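Local coordinates for protein phthiocerol synthesis polyketide synthase type I PpsC (Mycobacterium tuberculosis, PDB 7AHB) that probably loads the extender unit for phthiocerol chain elongation, its acyltransferase domain passing an acyl group from coenzyme A to the acyl carrier protein, at residues G172-A183 with R205-I216; I268-G276 with H289-F300. All blocks are in the same frame, centred on the assembly; numbering follows the deposited sequence.

Overall arrangement
Both contacts belong to the acyltransferase domain, but to different parts of it. Contact 1 pairs the two central strands of the antiparallel four-stranded sheet of the small, ferredoxin-like subdomain; contact 2 ties the edge strand 267-269 of the parallel sheet to helix 287-295 and the loop after it. The centres of contact 1 and contact 2 lie about 18 Å apart, and the nearest atoms of contact 1 and contact 2 about 7 Å, without touching. The gap is bridged by strand 197-201: G199 bonds through its backbone to both V208 and V298. Each contact also approaches the GxSxG sequence of G136, S138 and G140, probably the nucleophile elbow of this family: V298 touches it, whereas M176 lies near it without contact.

Contact 1 (G172-A183 with R205-I216); sequences GQGTMALLELDA and RQTVISGPPLLI
With CG turned away from its carbonyl carbon (chi1 -50°) and the chain bent at chi3 (83°), M176 lays its CE between V208 and S210, 3.6 Å from V208 CG1. These side chains share one face of an antiparallel strand pair, the middle of the four-stranded sheet in the ferredoxin-like subdomain of acyltransferases. L178 continues that face: its CG stands anti to the backbone N, which brings CD1 to 3.6 Å from V208 CG2 and CD2 alongside the amide end of Q206.

Six backbone hydrogen bonds hold strands 175-179 and 207-211 together, joining the hydrogen-bonded pairs T175 with G211, A177 with I209 and L179 with T207. Between them, the non-hydrogen-bonded pair M176 and S210 brings its CA atoms to 4.2 Å. The hydroxyl of S210 finds its partner outside, at P239 O, and that of T175 at I235 O.

The other face carries T175, A177, L179, T207 and I209 and is covered by helices 183-189 and 213-225. L179 CD1 meets I209 CG2 at 3.6 Å, the two side chains crossing nearly at right angles. I216, from the first turn of helix 213-225, presses CG2 onto A177 CB at 3.4 Å, tighter than ordinary carbon contact, while T175 CG2 sits against P213 CA and I216 CB.

Beyond the ladder E180 centres an inverse gamma turn, where one water donates to R205 O and weakly to E180 O. There T207 OG1 donates to L181 O at 2.8 Å, tilted 33° from the carbonyl plane.

Contact 2 (I268-G276 with H289-F300); sequences ISTTYADLG and HWATNMRNPVRF
Hydrogen bonds dominate the meeting of T271 and Y272 with H289, N293 and N296, where the loop leaving edge strand 267-269 of the α/β core docks on helix 287-295 and its following loop. N293 ND2 donates to T271 OG1 at 2.7 Å, with the hydroxyl close to the amide plane. N296 ND2 donates to T271 O at 3.0 Å; the oxygen lies in the plane of the N296 amide, whereas the nitrogen is tilted well out of the carbonyl plane. Further along, R299 N gives a nearly straight bond (174°) to a lone pair of T270 O. The T270 hydroxyl bonds to G136 O and V298 touches the same GxSxG sequence, so the contact flanks what is probably the nucleophile elbow.

Around the rings, Y272 OH and H289 ND1 lie 2.8 Å apart in a hydrogen bond. The rings meet rim to rim, planes at 57°, neither over the other's face. H289 holds CG anti to its backbone N (chi1 177°), swinging the imidazole across to the tyrosine; its NE2 bonds to E141 OE2. That oxygen is also hydrogen-bonded to T271 OG1 and S269 OG, and E141 OE1 to T270 N, so E141 ties the strand end to the helix. Within the loop S269 OG accepts from T271 N, closing an ST turn.

Among the apolar contacts, T271 CG2 lies 3.7 Å above the centre of the Y272 ring and equally far from T292 CG2. T270 stands side by side with V298, its CB and OG1 against V298 CG1.

R299 packs against the turn and shares a bridging water. Bent at chi2, it brings its guanidinium beneath the type I turn Y272-L275, with A273 CB 3.8 Å above its centre. A water in the guanidinium plane accepts from R299 NE and donates to both T271 O and P297 O, the latter at 2.7 Å.

Contact 1 (G172-A183 with R205-I216)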
# COMPACT_ATOMS: atom_id res chain seq x y z
N GLY A 172 -1.42 1.65 19.86
CA GLY A 172 -2.24 0.95 20.82
C GLY A 172 -3.56 1.61 21.13
O GLY A 172 -4.34 1.05 21.91
N GLN A 173 -3.85 2.77 20.54
CA GLN A 173 -5.12 3.45 20.77
C GLN A 173 -6.09 3.28 19.61
O GLN A 173 -7.19 3.83 19.64
CB GLN A 173 -4.89 4.95 20.99
CG GLN A 173 -3.87 5.29 22.02
CD GLN A 173 -4.20 6.60 22.70
OE1 GLN A 173 -3.53 7.61 22.48
NE2 GLN A 173 -5.21 6.56 23.58
N GLY A 174 -5.68 2.56 18.57
CA GLY A 174 -6.58 2.29 17.47
C GLY A 174 -6.17 1.03 16.76
O GLY A 174 -5.06 0.52 16.95
N THR A 175 -7.08 0.53 15.93
CA THR A 175 -6.77 -0.60 15.06
C THR A 175 -7.81 -0.59 13.95
O THR A 175 -8.63 0.33 13.85
CB THR A 175 -6.71 -1.92 15.83
OG1 THR A 175 -6.17 -2.94 14.97
CG2 THR A 175 -8.07 -2.33 16.34
N MET A 176 -7.77 -1.60 13.10
CA MET A 176 -8.74 -1.72 12.02
C MET A 176 -9.15 -3.17 11.90
O MET A 176 -8.51 -4.06 12.48
CB MET A 176 -8.18 -1.22 10.69
CG MET A 176 -7.54 0.14 10.76
SD MET A 176 -6.88 0.62 9.10
CE MET A 176 -8.26 1.24 8.37
N ALA A 177 -10.21 -3.42 11.14
CA ALA A 177 -10.73 -4.77 10.97
C ALA A 177 -11.28 -4.92 9.57
O ALA A 177 -11.95 -4.02 9.06
CB ALA A 177 -11.83 -5.09 11.98
N LEU A 178 -10.99 -6.07 8.95
CA LEU A 178 -11.53 -6.40 7.64
C LEU A 178 -12.81 -7.20 7.83
O LEU A 178 -12.82 -8.19 8.56
CB LEU A 178 -10.52 -7.21 6.83
CG LEU A 178 -10.91 -7.64 5.42
CD1 LEU A 178 -11.00 -6.49 4.47
CD2 LEU A 178 -9.89 -8.67 4.90
N LEU A 179 -13.89 -6.76 7.18
CA LEU A 179 -15.20 -7.38 7.34
C LEU A 179 -15.70 -7.88 5.99
O LEU A 179 -15.49 -7.23 4.96
CB LEU A 179 -16.22 -6.40 7.91
CG LEU A 179 -15.75 -5.38 8.94
CD1 LEU A 179 -16.90 -4.41 9.27
CD2 LEU A 179 -15.27 -6.08 10.19
N GLU A 180 -16.38 -9.03 5.99
CA GLU A 180 -17.00 -9.57 4.79
C GLU A 180 -18.38 -8.92 4.61
O GLU A 180 -19.41 -9.57 4.64
CB GLU A 180 -17.10 -11.08 4.86
CG GLU A 180 -17.64 -11.71 3.58
CD GLU A 180 -17.94 -13.19 3.73
OE1 GLU A 180 -17.90 -13.72 4.87
OE2 GLU A 180 -18.26 -13.83 2.70
N LEU A 181 -18.36 -7.59 4.49
CA LEU A 181 -19.55 -6.79 4.24
C LEU A 181 -19.22 -5.75 3.18
O LEU A 181 -18.07 -5.31 3.08
CB LEU A 181 -20.02 -6.07 5.51
CG LEU A 181 -20.47 -6.95 6.68
CD1 LEU A 181 -20.68 -6.09 7.93
CD2 LEU A 181 -21.71 -7.72 6.31
N ASP A 182 -20.23 -5.38 2.39
CA ASP A 182 -20.06 -4.30 1.42
C ASP A 182 -20.12 -2.98 2.17
O ASP A 182 -20.29 -2.92 3.39
CB ASP A 182 -21.10 -4.42 0.30
CG ASP A 182 -22.54 -4.19 0.75
OD1 ASP A 182 -22.79 -3.58 1.80
OD2 ASP A 182 -23.44 -4.58 -0.03
N ALA A 183 -19.94 -1.89 1.43
CA ALA A 183 -19.80 -0.59 2.07
C ALA A 183 -21.07 -0.18 2.80
O ALA A 183 -20.99 0.33 3.91
CB ALA A 183 -19.44 0.48 1.03
N ARG A 205 -17.21 -6.66 -1.85
CA ARG A 205 -17.60 -7.64 -0.85
C ARG A 205 -16.92 -7.49 0.49
O ARG A 205 -17.35 -8.13 1.45
CB ARG A 205 -17.33 -9.07 -1.37
CG ARG A 205 -18.48 -9.66 -2.16
CD ARG A 205 -18.01 -10.79 -3.08
NE ARG A 205 -17.36 -10.26 -4.29
CZ ARG A 205 -18.02 -9.70 -5.31
NH1 ARG A 205 -17.35 -9.24 -6.37
NH2 ARG A 205 -19.35 -9.57 -5.26
N GLN A 206 -15.88 -6.68 0.59
CA GLN A 206 -15.13 -6.49 1.82
C GLN A 206 -14.89 -5.02 2.09
O GLN A 206 -14.63 -4.24 1.17
CB GLN A 206 -13.78 -7.21 1.76
CG GLN A 206 -13.88 -8.74 1.80
CD GLN A 206 -12.52 -9.40 1.84
OE1 GLN A 206 -11.64 -9.11 1.02
NE2 GLN A 206 -12.32 -10.29 2.81
N THR A 207 -14.93 -4.66 3.37
CA THR A 207 -14.76 -3.28 3.82
C THR A 207 -13.95 -3.32 5.11
O THR A 207 -14.09 -4.23 5.91
CB THR A 207 -16.13 -2.60 4.07
OG1 THR A 207 -16.99 -2.73 2.92
CG2 THR A 207 -15.95 -1.15 4.40
N VAL A 208 -13.13 -2.30 5.31
CA VAL A 208 -12.30 -2.19 6.51
C VAL A 208 -12.86 -1.06 7.36
O VAL A 208 -13.14 0.03 6.84
CB VAL A 208 -10.82 -1.94 6.17
CG1 VAL A 208 -10.02 -1.79 7.47
CG2 VAL A 208 -10.27 -3.08 5.34
N ILE A 209 -13.01 -1.33 8.66
CA ILE A 209 -13.41 -0.33 9.63
C ILE A 209 -12.20 0.03 10.49
O ILE A 209 -11.25 -0.75 10.66
CB ILE A 209 -14.59 -0.80 10.50
CG1 ILE A 209 -14.25 -2.11 11.22
CG2 ILE A 209 -15.84 -0.94 9.66
CD1 ILE A 209 -15.33 -2.54 12.28
N SER A 210 -12.25 1.22 11.06
CA SER A 210 -11.12 1.74 11.79
C SER A 210 -11.62 2.46 13.03
O SER A 210 -12.65 3.14 12.97
CB SER A 210 -10.28 2.70 10.91
OG SER A 210 -9.23 3.25 11.66
N GLY A 211 -10.91 2.31 14.15
CA GLY A 211 -11.29 3.00 15.35
C GLY A 211 -10.67 2.39 16.60
O GLY A 211 -9.75 1.58 16.55
N PRO A 212 -11.17 2.80 17.75
CA PRO A 212 -10.60 2.31 19.04
C PRO A 212 -10.67 0.80 19.14
O PRO A 212 -11.68 0.19 18.75
CB PRO A 212 -11.48 2.99 20.10
CG PRO A 212 -12.08 4.20 19.41
CD PRO A 212 -12.23 3.81 17.94
N PRO A 213 -9.63 0.16 19.70
CA PRO A 213 -9.55 -1.31 19.58
C PRO A 213 -10.66 -2.05 20.30
O PRO A 213 -11.08 -3.11 19.81
CB PRO A 213 -8.18 -1.64 20.18
CG PRO A 213 -7.81 -0.43 21.01
CD PRO A 213 -8.40 0.74 20.27
N LEU A 214 -11.13 -1.56 21.44
CA LEU A 214 -12.24 -2.22 22.13
C LEU A 214 -13.49 -2.24 21.26
O LEU A 214 -14.26 -3.20 21.28
CB LEU A 214 -12.54 -1.53 23.46
CG LEU A 214 -11.53 -1.74 24.59
CD1 LEU A 214 -11.99 -1.08 25.90
CD2 LEU A 214 -11.28 -3.23 24.82
N LEU A 215 -13.71 -1.15 20.51
CA LEU A 215 -14.91 -1.05 19.67
C LEU A 215 -14.77 -1.85 18.39
O LEU A 215 -15.75 -2.43 17.91
CB LEU A 215 -15.20 0.42 19.37
CG LEU A 215 -15.45 1.29 20.60
CD1 LEU A 215 -15.54 2.73 20.24
CD2 LEU A 215 -16.76 0.85 21.32
N ILE A 216 -13.57 -1.89 17.81
CA ILE A 216 -13.33 -2.78 16.68
C ILE A 216 -13.54 -4.23 17.10
O ILE A 216 -14.16 -5.01 16.37
CB ILE A 216 -11.93 -2.54 16.10
CG1 ILE A 216 -11.82 -1.12 15.57
CG2 ILE A 216 -11.60 -3.55 15.02
CD1 ILE A 216 -12.87 -0.71 14.56
O HOH W 1 -19.87 -9.55 1.41

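Contact 2 (I268-G276 with H289-F300)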
# COMPACT_ATOMS: atom_id res chain seq x y z
N ILE A 268 -3.79 6.74 -10.07
CA ILE A 268 -5.17 6.73 -9.62
C ILE A 268 -5.15 6.82 -8.10
O ILE A 268 -4.77 5.86 -7.42
CB ILE A 268 -5.90 5.48 -10.11
CG1 ILE A 268 -5.93 5.46 -11.65
CG2 ILE A 268 -7.34 5.43 -9.56
CD1 ILE A 268 -6.18 4.10 -12.22
N SER A 269 -5.52 7.97 -7.57
CA SER A 269 -5.46 8.21 -6.14
C SER A 269 -6.63 7.53 -5.43
O SER A 269 -7.78 7.58 -5.89
CB SER A 269 -5.48 9.71 -5.85
OG SER A 269 -5.55 9.96 -4.43
N THR A 270 -6.35 6.87 -4.32
CA THR A 270 -7.39 6.30 -3.47
C THR A 270 -7.81 7.28 -2.37
O THR A 270 -8.63 6.93 -1.50
CB THR A 270 -6.92 4.98 -2.89
OG1 THR A 270 -5.73 5.21 -2.12
CG2 THR A 270 -6.66 3.96 -4.02
N THR A 271 -7.28 8.50 -2.41
CA THR A 271 -7.51 9.47 -1.35
C THR A 271 -8.83 10.19 -1.52
O THR A 271 -9.46 10.56 -0.52
CB THR A 271 -6.35 10.47 -1.33
OG1 THR A 271 -5.17 9.82 -0.85
CG2 THR A 271 -6.69 11.66 -0.44
N TYR A 272 -9.29 10.33 -2.76
CA TYR A 272 -10.44 11.17 -3.06
C TYR A 272 -11.54 10.33 -3.70
O TYR A 272 -11.27 9.35 -4.41
CB TYR A 272 -10.07 12.33 -4.02
CG TYR A 272 -8.91 13.16 -3.56
CD1 TYR A 272 -9.08 14.14 -2.59
CD2 TYR A 272 -7.64 12.99 -4.11
CE1 TYR A 272 -8.01 14.90 -2.16
CE2 TYR A 272 -6.56 13.76 -3.68
CZ TYR A 272 -6.76 14.70 -2.70
OH TYR A 272 -5.70 15.46 -2.28
N ALA A 273 -12.79 10.75 -3.49
CA ALA A 273 -13.91 10.05 -4.12
C ALA A 273 -13.77 10.04 -5.63
O ALA A 273 -14.14 9.05 -6.28
CB ALA A 273 -15.22 10.71 -3.70
N ASP A 274 -13.24 11.11 -6.21
CA ASP A 274 -13.09 11.22 -7.66
C ASP A 274 -11.77 10.62 -8.15
O ASP A 274 -11.40 10.82 -9.31
CB ASP A 274 -13.21 12.68 -8.10
CG ASP A 274 -12.00 13.52 -7.74
OD1 ASP A 274 -11.14 13.07 -6.98
OD2 ASP A 274 -11.93 14.67 -8.25
N LEU A 275 -11.07 9.89 -7.30
CA LEU A 275 -9.82 9.20 -7.61
C LEU A 275 -8.72 10.14 -8.05
O LEU A 275 -7.68 9.68 -8.57
CB LEU A 275 -10.04 8.10 -8.66
CG LEU A 275 -11.18 7.12 -8.36
CD1 LEU A 275 -11.30 6.05 -9.43
CD2 LEU A 275 -10.99 6.50 -6.98
N GLY A 276 -8.89 11.45 -7.84
CA GLY A 276 -7.90 12.42 -8.27
C GLY A 276 -7.66 12.47 -9.77
O GLY A 276 -6.54 12.78 -10.21
N HIS A 289 -2.22 17.12 0.60
CA HIS A 289 -2.65 15.83 0.07
C HIS A 289 -2.34 14.70 1.05
O HIS A 289 -3.16 13.79 1.26
CB HIS A 289 -1.94 15.53 -1.24
CG HIS A 289 -2.28 14.19 -1.79
ND1 HIS A 289 -3.35 13.98 -2.64
CD2 HIS A 289 -1.70 12.98 -1.61
CE1 HIS A 289 -3.41 12.70 -2.96
NE2 HIS A 289 -2.42 12.07 -2.36
N TRP A 290 -1.14 14.71 1.62
CA TRP A 290 -0.78 13.64 2.55
C TRP A 290 -1.55 13.74 3.87
O TRP A 290 -1.91 12.71 4.45
CB TRP A 290 0.74 13.66 2.75
CG TRP A 290 1.43 13.45 1.44
CD1 TRP A 290 2.27 14.32 0.80
CD2 TRP A 290 1.27 12.33 0.56
NE1 TRP A 290 2.68 13.80 -0.41
CE2 TRP A 290 2.06 12.58 -0.59
CE3 TRP A 290 0.54 11.13 0.63
CZ2 TRP A 290 2.14 11.69 -1.65
CZ3 TRP A 290 0.61 10.25 -0.43
CH2 TRP A 290 1.43 10.53 -1.56
N ALA A 291 -1.84 14.94 4.35
CA ALA A 291 -2.72 15.08 5.51
C ALA A 291 -4.11 14.56 5.20
O ALA A 291 -4.78 13.97 6.06
CB ALA A 291 -2.78 16.54 5.94
N THR A 292 -4.58 14.77 3.96
CA THR A 292 -5.89 14.29 3.55
C THR A 292 -5.88 12.79 3.34
O THR A 292 -6.84 12.11 3.73
CB THR A 292 -6.33 15.01 2.27
OG1 THR A 292 -6.41 16.42 2.54
CG2 THR A 292 -7.65 14.48 1.80
N ASN A 293 -4.82 12.25 2.72
CA ASN A 293 -4.73 10.82 2.47
C ASN A 293 -4.80 9.98 3.75
O ASN A 293 -5.40 8.90 3.77
CB ASN A 293 -3.43 10.52 1.71
CG ASN A 293 -3.06 9.05 1.72
OD1 ASN A 293 -2.16 8.62 2.49
ND2 ASN A 293 -3.73 8.27 0.87
N MET A 294 -4.21 10.45 4.83
CA MET A 294 -4.21 9.64 6.06
C MET A 294 -5.55 9.69 6.79
O MET A 294 -5.81 8.81 7.63
CB MET A 294 -3.12 10.08 7.02
CG MET A 294 -3.35 11.44 7.64
SD MET A 294 -1.85 12.13 8.43
CE MET A 294 -1.55 10.99 9.75
N ARG A 295 -6.41 10.66 6.46
CA ARG A 295 -7.70 10.83 7.11
C ARG A 295 -8.85 10.27 6.30
O ARG A 295 -9.75 9.65 6.87
CB ARG A 295 -7.96 12.31 7.38
CG ARG A 295 -9.39 12.66 7.74
CD ARG A 295 -9.79 12.07 9.08
NE ARG A 295 -11.19 12.33 9.45
CZ ARG A 295 -12.21 11.51 9.16
NH1 ARG A 295 -12.02 10.37 8.47
NH2 ARG A 295 -13.43 11.82 9.55
N ASN A 296 -8.85 10.50 4.98
CA ASN A 296 -9.95 10.08 4.14
C ASN A 296 -10.02 8.56 4.04
O ASN A 296 -8.99 7.87 4.15
CB ASN A 296 -9.80 10.67 2.73
CG ASN A 296 -10.32 12.08 2.63
OD1 ASN A 296 -10.61 12.71 3.65
ND2 ASN A 296 -10.43 12.60 1.41
N PRO A 297 -11.22 8.01 3.81
CA PRO A 297 -11.32 6.58 3.51
C PRO A 297 -10.61 6.26 2.20
O PRO A 297 -10.47 7.12 1.33
CB PRO A 297 -12.83 6.33 3.41
CG PRO A 297 -13.40 7.65 3.04
CD PRO A 297 -12.54 8.69 3.73
N VAL A 298 -10.15 5.02 2.09
CA VAL A 298 -9.32 4.57 0.98
C VAL A 298 -10.23 4.02 -0.11
O VAL A 298 -10.91 3.02 0.09
CB VAL A 298 -8.31 3.50 1.43
CG1 VAL A 298 -7.51 2.99 0.22
CG2 VAL A 298 -7.39 4.02 2.52
N ARG A 299 -10.24 4.67 -1.27
CA ARG A 299 -11.13 4.28 -2.37
C ARG A 299 -10.48 3.20 -3.24
O ARG A 299 -10.26 3.37 -4.45
CB ARG A 299 -11.50 5.50 -3.20
CG ARG A 299 -12.02 6.67 -2.41
CD ARG A 299 -13.54 6.65 -2.32
NE ARG A 299 -14.03 7.69 -1.41
CZ ARG A 299 -15.30 7.87 -1.09
NH1 ARG A 299 -16.26 7.12 -1.65
NH2 ARG A 299 -15.63 8.82 -0.23
N PHE A 300 -10.15 2.08 -2.60
CA PHE A 300 -9.36 1.05 -3.27
C PHE A 300 -10.21 0.30 -4.28
O PHE A 300 -9.78 0.09 -5.41
CB PHE A 300 -8.75 0.07 -2.26
CG PHE A 300 -7.85 -0.95 -2.88
CD1 PHE A 300 -6.67 -0.57 -3.50
CD2 PHE A 300 -8.19 -2.28 -2.87
CE1 PHE A 300 -5.85 -1.51 -4.09
CE2 PHE A 300 -7.37 -3.22 -3.47
CZ PHE A 300 -6.20 -2.84 -4.07
O HOH W 2 -11.86 9.16 0.18